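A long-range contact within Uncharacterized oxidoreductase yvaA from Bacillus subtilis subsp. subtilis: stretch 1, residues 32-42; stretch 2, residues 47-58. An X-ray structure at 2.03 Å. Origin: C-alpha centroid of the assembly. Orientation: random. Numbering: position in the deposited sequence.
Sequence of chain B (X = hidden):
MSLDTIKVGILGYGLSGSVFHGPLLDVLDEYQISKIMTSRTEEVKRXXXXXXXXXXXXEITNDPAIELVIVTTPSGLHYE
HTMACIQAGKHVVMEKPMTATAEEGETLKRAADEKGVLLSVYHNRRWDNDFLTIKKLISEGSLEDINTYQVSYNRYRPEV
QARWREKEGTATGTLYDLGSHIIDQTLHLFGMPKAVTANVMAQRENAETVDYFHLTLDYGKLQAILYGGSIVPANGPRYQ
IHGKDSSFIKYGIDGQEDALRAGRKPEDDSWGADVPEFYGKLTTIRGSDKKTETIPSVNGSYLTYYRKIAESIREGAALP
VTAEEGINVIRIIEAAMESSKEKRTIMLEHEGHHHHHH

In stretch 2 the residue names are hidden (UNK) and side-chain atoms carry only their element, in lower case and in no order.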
# COMPACT_ATOMS: atom_id res chain seq x y z
N GLN B 32 -28.08 -14.75 30.22
CA GLN B 32 -27.70 -15.07 31.57
C GLN B 32 -26.41 -15.87 31.52
O GLN B 32 -26.36 -16.96 30.92
CB GLN B 32 -28.80 -15.90 32.28
CG GLN B 32 -28.52 -16.17 33.76
CD GLN B 32 -28.21 -14.88 34.50
OE1 GLN B 32 -29.06 -14.00 34.63
NE2 GLN B 32 -26.97 -14.76 34.97
N ILE B 33 -25.36 -15.34 32.15
CA ILE B 33 -24.12 -16.10 32.26
C ILE B 33 -24.30 -17.09 33.39
O ILE B 33 -24.38 -16.67 34.53
CB ILE B 33 -22.89 -15.21 32.52
CG1 ILE B 33 -22.62 -14.27 31.33
CG2 ILE B 33 -21.67 -16.07 32.69
CD1 ILE B 33 -23.24 -12.88 31.47
N SER B 34 -24.38 -18.38 33.09
CA SER B 34 -24.65 -19.41 34.11
C SER B 34 -23.39 -20.10 34.60
O SER B 34 -23.21 -20.29 35.81
CB SER B 34 -25.63 -20.47 33.61
OG SER B 34 -26.89 -19.87 33.36
N LYS B 35 -22.55 -20.52 33.66
CA LYS B 35 -21.35 -21.25 34.02
C LYS B 35 -20.12 -20.73 33.26
O LYS B 35 -20.22 -20.23 32.12
CB LYS B 35 -21.54 -22.72 33.74
CG LYS B 35 -22.61 -23.39 34.64
CD LYS B 35 -22.60 -24.89 34.48
CE LYS B 35 -23.50 -25.53 35.55
NZ LYS B 35 -23.61 -26.98 35.21
N ILE B 36 -18.96 -20.83 33.91
CA ILE B 36 -17.67 -20.46 33.30
C ILE B 36 -16.66 -21.53 33.69
O ILE B 36 -16.49 -21.81 34.87
CB ILE B 36 -17.19 -19.08 33.74
CG1 ILE B 36 -18.27 -18.03 33.53
CG2 ILE B 36 -15.83 -18.72 33.06
CD1 ILE B 36 -17.92 -16.65 34.06
N MET B 37 -16.03 -22.12 32.67
CA MET B 37 -14.99 -23.13 32.85
C MET B 37 -13.62 -22.43 33.01
O MET B 37 -13.11 -21.87 32.04
CB MET B 37 -14.98 -24.11 31.67
CG MET B 37 -14.18 -25.37 31.93
SD MET B 37 -13.83 -26.47 30.55
CE MET B 37 -12.91 -25.45 29.44
N THR B 38 -13.06 -22.46 34.23
CA THR B 38 -11.82 -21.71 34.56
C THR B 38 -11.33 -22.10 35.97
O THR B 38 -12.11 -22.53 36.83
CB THR B 38 -12.07 -20.16 34.49
OG1 THR B 38 -10.84 -19.43 34.56
CG2 THR B 38 -13.05 -19.67 35.60
N SER B 39 -10.03 -21.91 36.22
CA SER B 39 -9.50 -22.05 37.58
C SER B 39 -9.44 -20.69 38.29
O SER B 39 -8.98 -20.60 39.45
CB SER B 39 -8.11 -22.71 37.55
OG SER B 39 -7.20 -21.86 36.86
N ARG B 40 -9.90 -19.63 37.63
CA ARG B 40 -9.93 -18.31 38.25
C ARG B 40 -11.20 -18.09 39.05
O ARG B 40 -12.00 -17.19 38.75
CB ARG B 40 -9.76 -17.20 37.21
CG ARG B 40 -8.44 -17.26 36.42
CD ARG B 40 -8.51 -16.41 35.15
NE ARG B 40 -7.24 -16.41 34.41
CZ ARG B 40 -6.26 -15.52 34.57
NH1 ARG B 40 -6.38 -14.50 35.41
NH2 ARG B 40 -5.15 -15.62 33.86
N THR B 41 -11.36 -18.91 40.09
CA THR B 41 -12.57 -18.91 40.92
C THR B 41 -12.89 -17.56 41.55
O THR B 41 -14.04 -17.09 41.48
CB THR B 41 -12.56 -20.04 41.99
OG1 THR B 41 -12.28 -21.30 41.36
CG2 THR B 41 -13.92 -20.16 42.68
N GLU B 42 -11.88 -16.92 42.15
CA GLU B 42 -12.08 -15.62 42.79
C GLU B 42 -12.44 -14.51 41.82
O GLU B 42 -13.21 -13.60 42.18
CB GLU B 42 -10.83 -15.16 43.58
CG GLU B 42 -10.69 -15.66 44.98
CD GLU B 42 -11.81 -15.21 45.91
OE1 GLU B 42 -12.05 -13.97 46.08
OE2 GLU B 42 -12.44 -16.10 46.50
N UNK B 47 -16.49 -10.79 39.53
CA UNK B 47 -17.04 -10.26 38.27
C UNK B 47 -18.51 -10.65 38.07
O UNK B 47 -19.34 -9.80 37.73
o UNK B 47 -14.54 -9.14 37.63
c UNK B 47 -16.23 -10.76 37.05
c UNK B 47 -14.81 -10.16 36.97
o UNK B 47 -13.98 -10.72 36.21
N UNK B 48 -18.82 -11.93 38.28
CA UNK B 48 -20.17 -12.46 38.12
C UNK B 48 -20.59 -13.24 39.38
O UNK B 48 -20.49 -14.47 39.40
c UNK B 48 -19.47 -11.33 33.18
c UNK B 48 -20.98 -11.95 34.96
c UNK B 48 -20.73 -11.27 33.76
c UNK B 48 -18.71 -12.74 35.00
c UNK B 48 -18.45 -12.06 33.80
c UNK B 48 -19.98 -12.69 35.59
c UNK B 48 -20.24 -13.39 36.90
N UNK B 49 -21.06 -12.51 40.42
CA UNK B 49 -21.40 -13.19 41.68
C UNK B 49 -22.33 -14.40 41.52
O UNK B 49 -22.24 -15.32 42.34
c UNK B 49 -22.08 -12.09 42.51
c UNK B 49 -21.27 -11.06 40.52
c UNK B 49 -21.48 -10.81 42.00
N UNK B 50 -23.16 -14.43 40.48
CA UNK B 50 -24.16 -15.50 40.32
C UNK B 50 -23.74 -16.63 39.40
O UNK B 50 -24.46 -17.63 39.28
c UNK B 50 -26.17 -14.04 40.79
o UNK B 50 -26.02 -14.29 42.01
o UNK B 50 -26.85 -13.09 40.36
c UNK B 50 -25.47 -14.93 39.79
N UNK B 51 -22.61 -16.49 38.72
CA UNK B 51 -22.15 -17.55 37.83
C UNK B 51 -21.61 -18.71 38.66
O UNK B 51 -21.19 -18.52 39.78
c UNK B 51 -21.07 -17.00 36.88
N UNK B 52 -21.63 -19.91 38.12
CA UNK B 52 -21.02 -21.02 38.80
C UNK B 52 -19.70 -21.34 38.08
O UNK B 52 -19.68 -21.51 36.84
c UNK B 52 -21.97 -22.22 38.85
c UNK B 52 -21.31 -23.60 39.10
o UNK B 52 -21.92 -25.94 39.21
c UNK B 52 -22.32 -24.74 39.19
o UNK B 52 -23.54 -24.44 39.23
N UNK B 53 -18.60 -21.42 38.84
CA UNK B 53 -17.35 -21.90 38.26
C UNK B 53 -17.37 -23.42 38.18
O UNK B 53 -17.85 -24.10 39.09
c UNK B 53 -14.85 -21.88 38.35
c UNK B 53 -16.12 -21.43 39.05
c UNK B 53 -16.12 -19.94 39.15
N UNK B 54 -16.85 -23.94 37.07
CA UNK B 54 -16.72 -25.36 36.87
C UNK B 54 -15.31 -25.58 36.32
O UNK B 54 -14.71 -24.65 35.79
c UNK B 54 -17.82 -25.93 35.87
c UNK B 54 -17.55 -25.53 34.42
c UNK B 54 -19.20 -25.46 36.27
N UNK B 55 -14.80 -26.80 36.43
CA UNK B 55 -13.46 -27.11 35.93
C UNK B 55 -13.47 -28.21 34.90
O UNK B 55 -12.45 -28.50 34.28
n UNK B 55 -13.09 -25.47 40.16
n UNK B 55 -12.29 -25.14 38.20
c UNK B 55 -12.47 -27.41 37.10
c UNK B 55 -12.62 -26.48 38.27
c UNK B 55 -13.14 -26.68 39.51
c UNK B 55 -12.58 -24.56 39.35
N UNK B 56 -14.62 -28.83 34.68
CA UNK B 56 -14.73 -29.84 33.62
C UNK B 56 -15.60 -29.34 32.48
O UNK B 56 -16.60 -28.68 32.73
o UNK B 56 -12.22 -32.47 33.18
c UNK B 56 -13.06 -32.19 34.05
c UNK B 56 -15.33 -31.14 34.15
o UNK B 56 -12.74 -31.77 35.19
c UNK B 56 -14.54 -32.34 33.72
N UNK B 57 -15.22 -29.70 31.25
CA UNK B 57 -16.04 -29.37 30.08
C UNK B 57 -17.47 -29.93 30.20
O UNK B 57 -18.43 -29.21 29.91
c UNK B 57 -15.35 -29.83 28.78
c UNK B 57 -15.19 -29.90 26.27
c UNK B 57 -16.51 -28.07 27.37
c UNK B 57 -16.06 -29.52 27.46
N UNK B 58 -17.60 -31.17 30.69
CA UNK B 58 -18.90 -31.85 30.89
C UNK B 58 -19.85 -31.09 31.75
O UNK B 58 -21.07 -31.20 31.57
o UNK B 58 -16.01 -33.34 30.99
c UNK B 58 -16.73 -34.04 30.23
o UNK B 58 -16.30 -34.56 29.17
c UNK B 58 -18.19 -34.27 30.58
c UNK B 58 -18.73 -33.23 31.52

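Position 47 carries two side-chain carbons, the second bearing two oxygens, and makes no contact with stretch 1; this short carboxylate is Asp47. At position 48 one carbon leads to a ring of six carbons, which lies oblique to the methyl ends of Ile33 and Ile36, so the residue is Phe48. Its CE1 is 3.8 Å from Ile33 CD1 and its CD2 is 4.1 Å from Ile36 CD1. Position 49 has three carbons closing onto its own backbone nitrogen, the signature of Pro49, and stays out of reach of stretch 1. Position 50 again shows two carbons and two terminal oxygens without a contact, and is Asp50.

Position 51 has a single side-chain carbon, CB, which packs 4.2 Å from Ile36 CD1 and 4.3 Å from Ile33 CG2; it is Ala51. Its backbone closes a type I turn that begins at Phe48, with Ala51 N bonded to Phe48 O at 3.0 Å. Position 52 extends three carbons, the last with two oxygens, alongside Lys35: this is Glu52. Its OE1 lies 4.5 Å from Lys35 NZ, a favourable pairing of charges too distant for a salt bridge.

Position 53 has one carbon carrying two others, one of them close to Thr38 and Thr41. The fork fits Val53, whose CG1 sits 3.2 Å from Thr38 O and 4.0 Å from Thr41 OG1. The same three-carbon fork at position 54 lies on the other face of the sheet, with Lys35 and Met37; as Val54 it places CG2 4.0 Å from Met37 CB and CG1 3.9 Å from Lys35 CD.

Position 55 bears one carbon and a five-membered ring of three carbons and two nitrogens, hence His55. Although its CB points away, the ring edge returns to Thr38, and ND1 donates a weak hydrogen bond to Thr38 O at 3.0 Å. Position 56 has three carbons, the third with two oxygens; its CA-to-CB bond points away from stretch 1, and it is Glu56. Four carbons forked at the second, near the Met37 sulfur, mark position 57 as Leu57; its CB is 4.1 Å from Met37 SD. Position 58 also has three carbons, the third with two oxygens; its CA-to-CB bond points away and it makes no contact with stretch 1. It is Glu58.

The contact is built on parallel strand pairing. Glu52 N donates to Ser34 O (2.8 Å), Ile36 N to Glu52 O (3.1 Å), Val54 N to Ile36 O (3.1 Å) and Thr38 N to Val54 O (3.2 Å). This ladder sets the register, while apolar packing by Phe48 and Ala51 before the strand and Leu57 after it extends the interface.

Stretch 2, residues 47-58: DFPDAEVVHELE
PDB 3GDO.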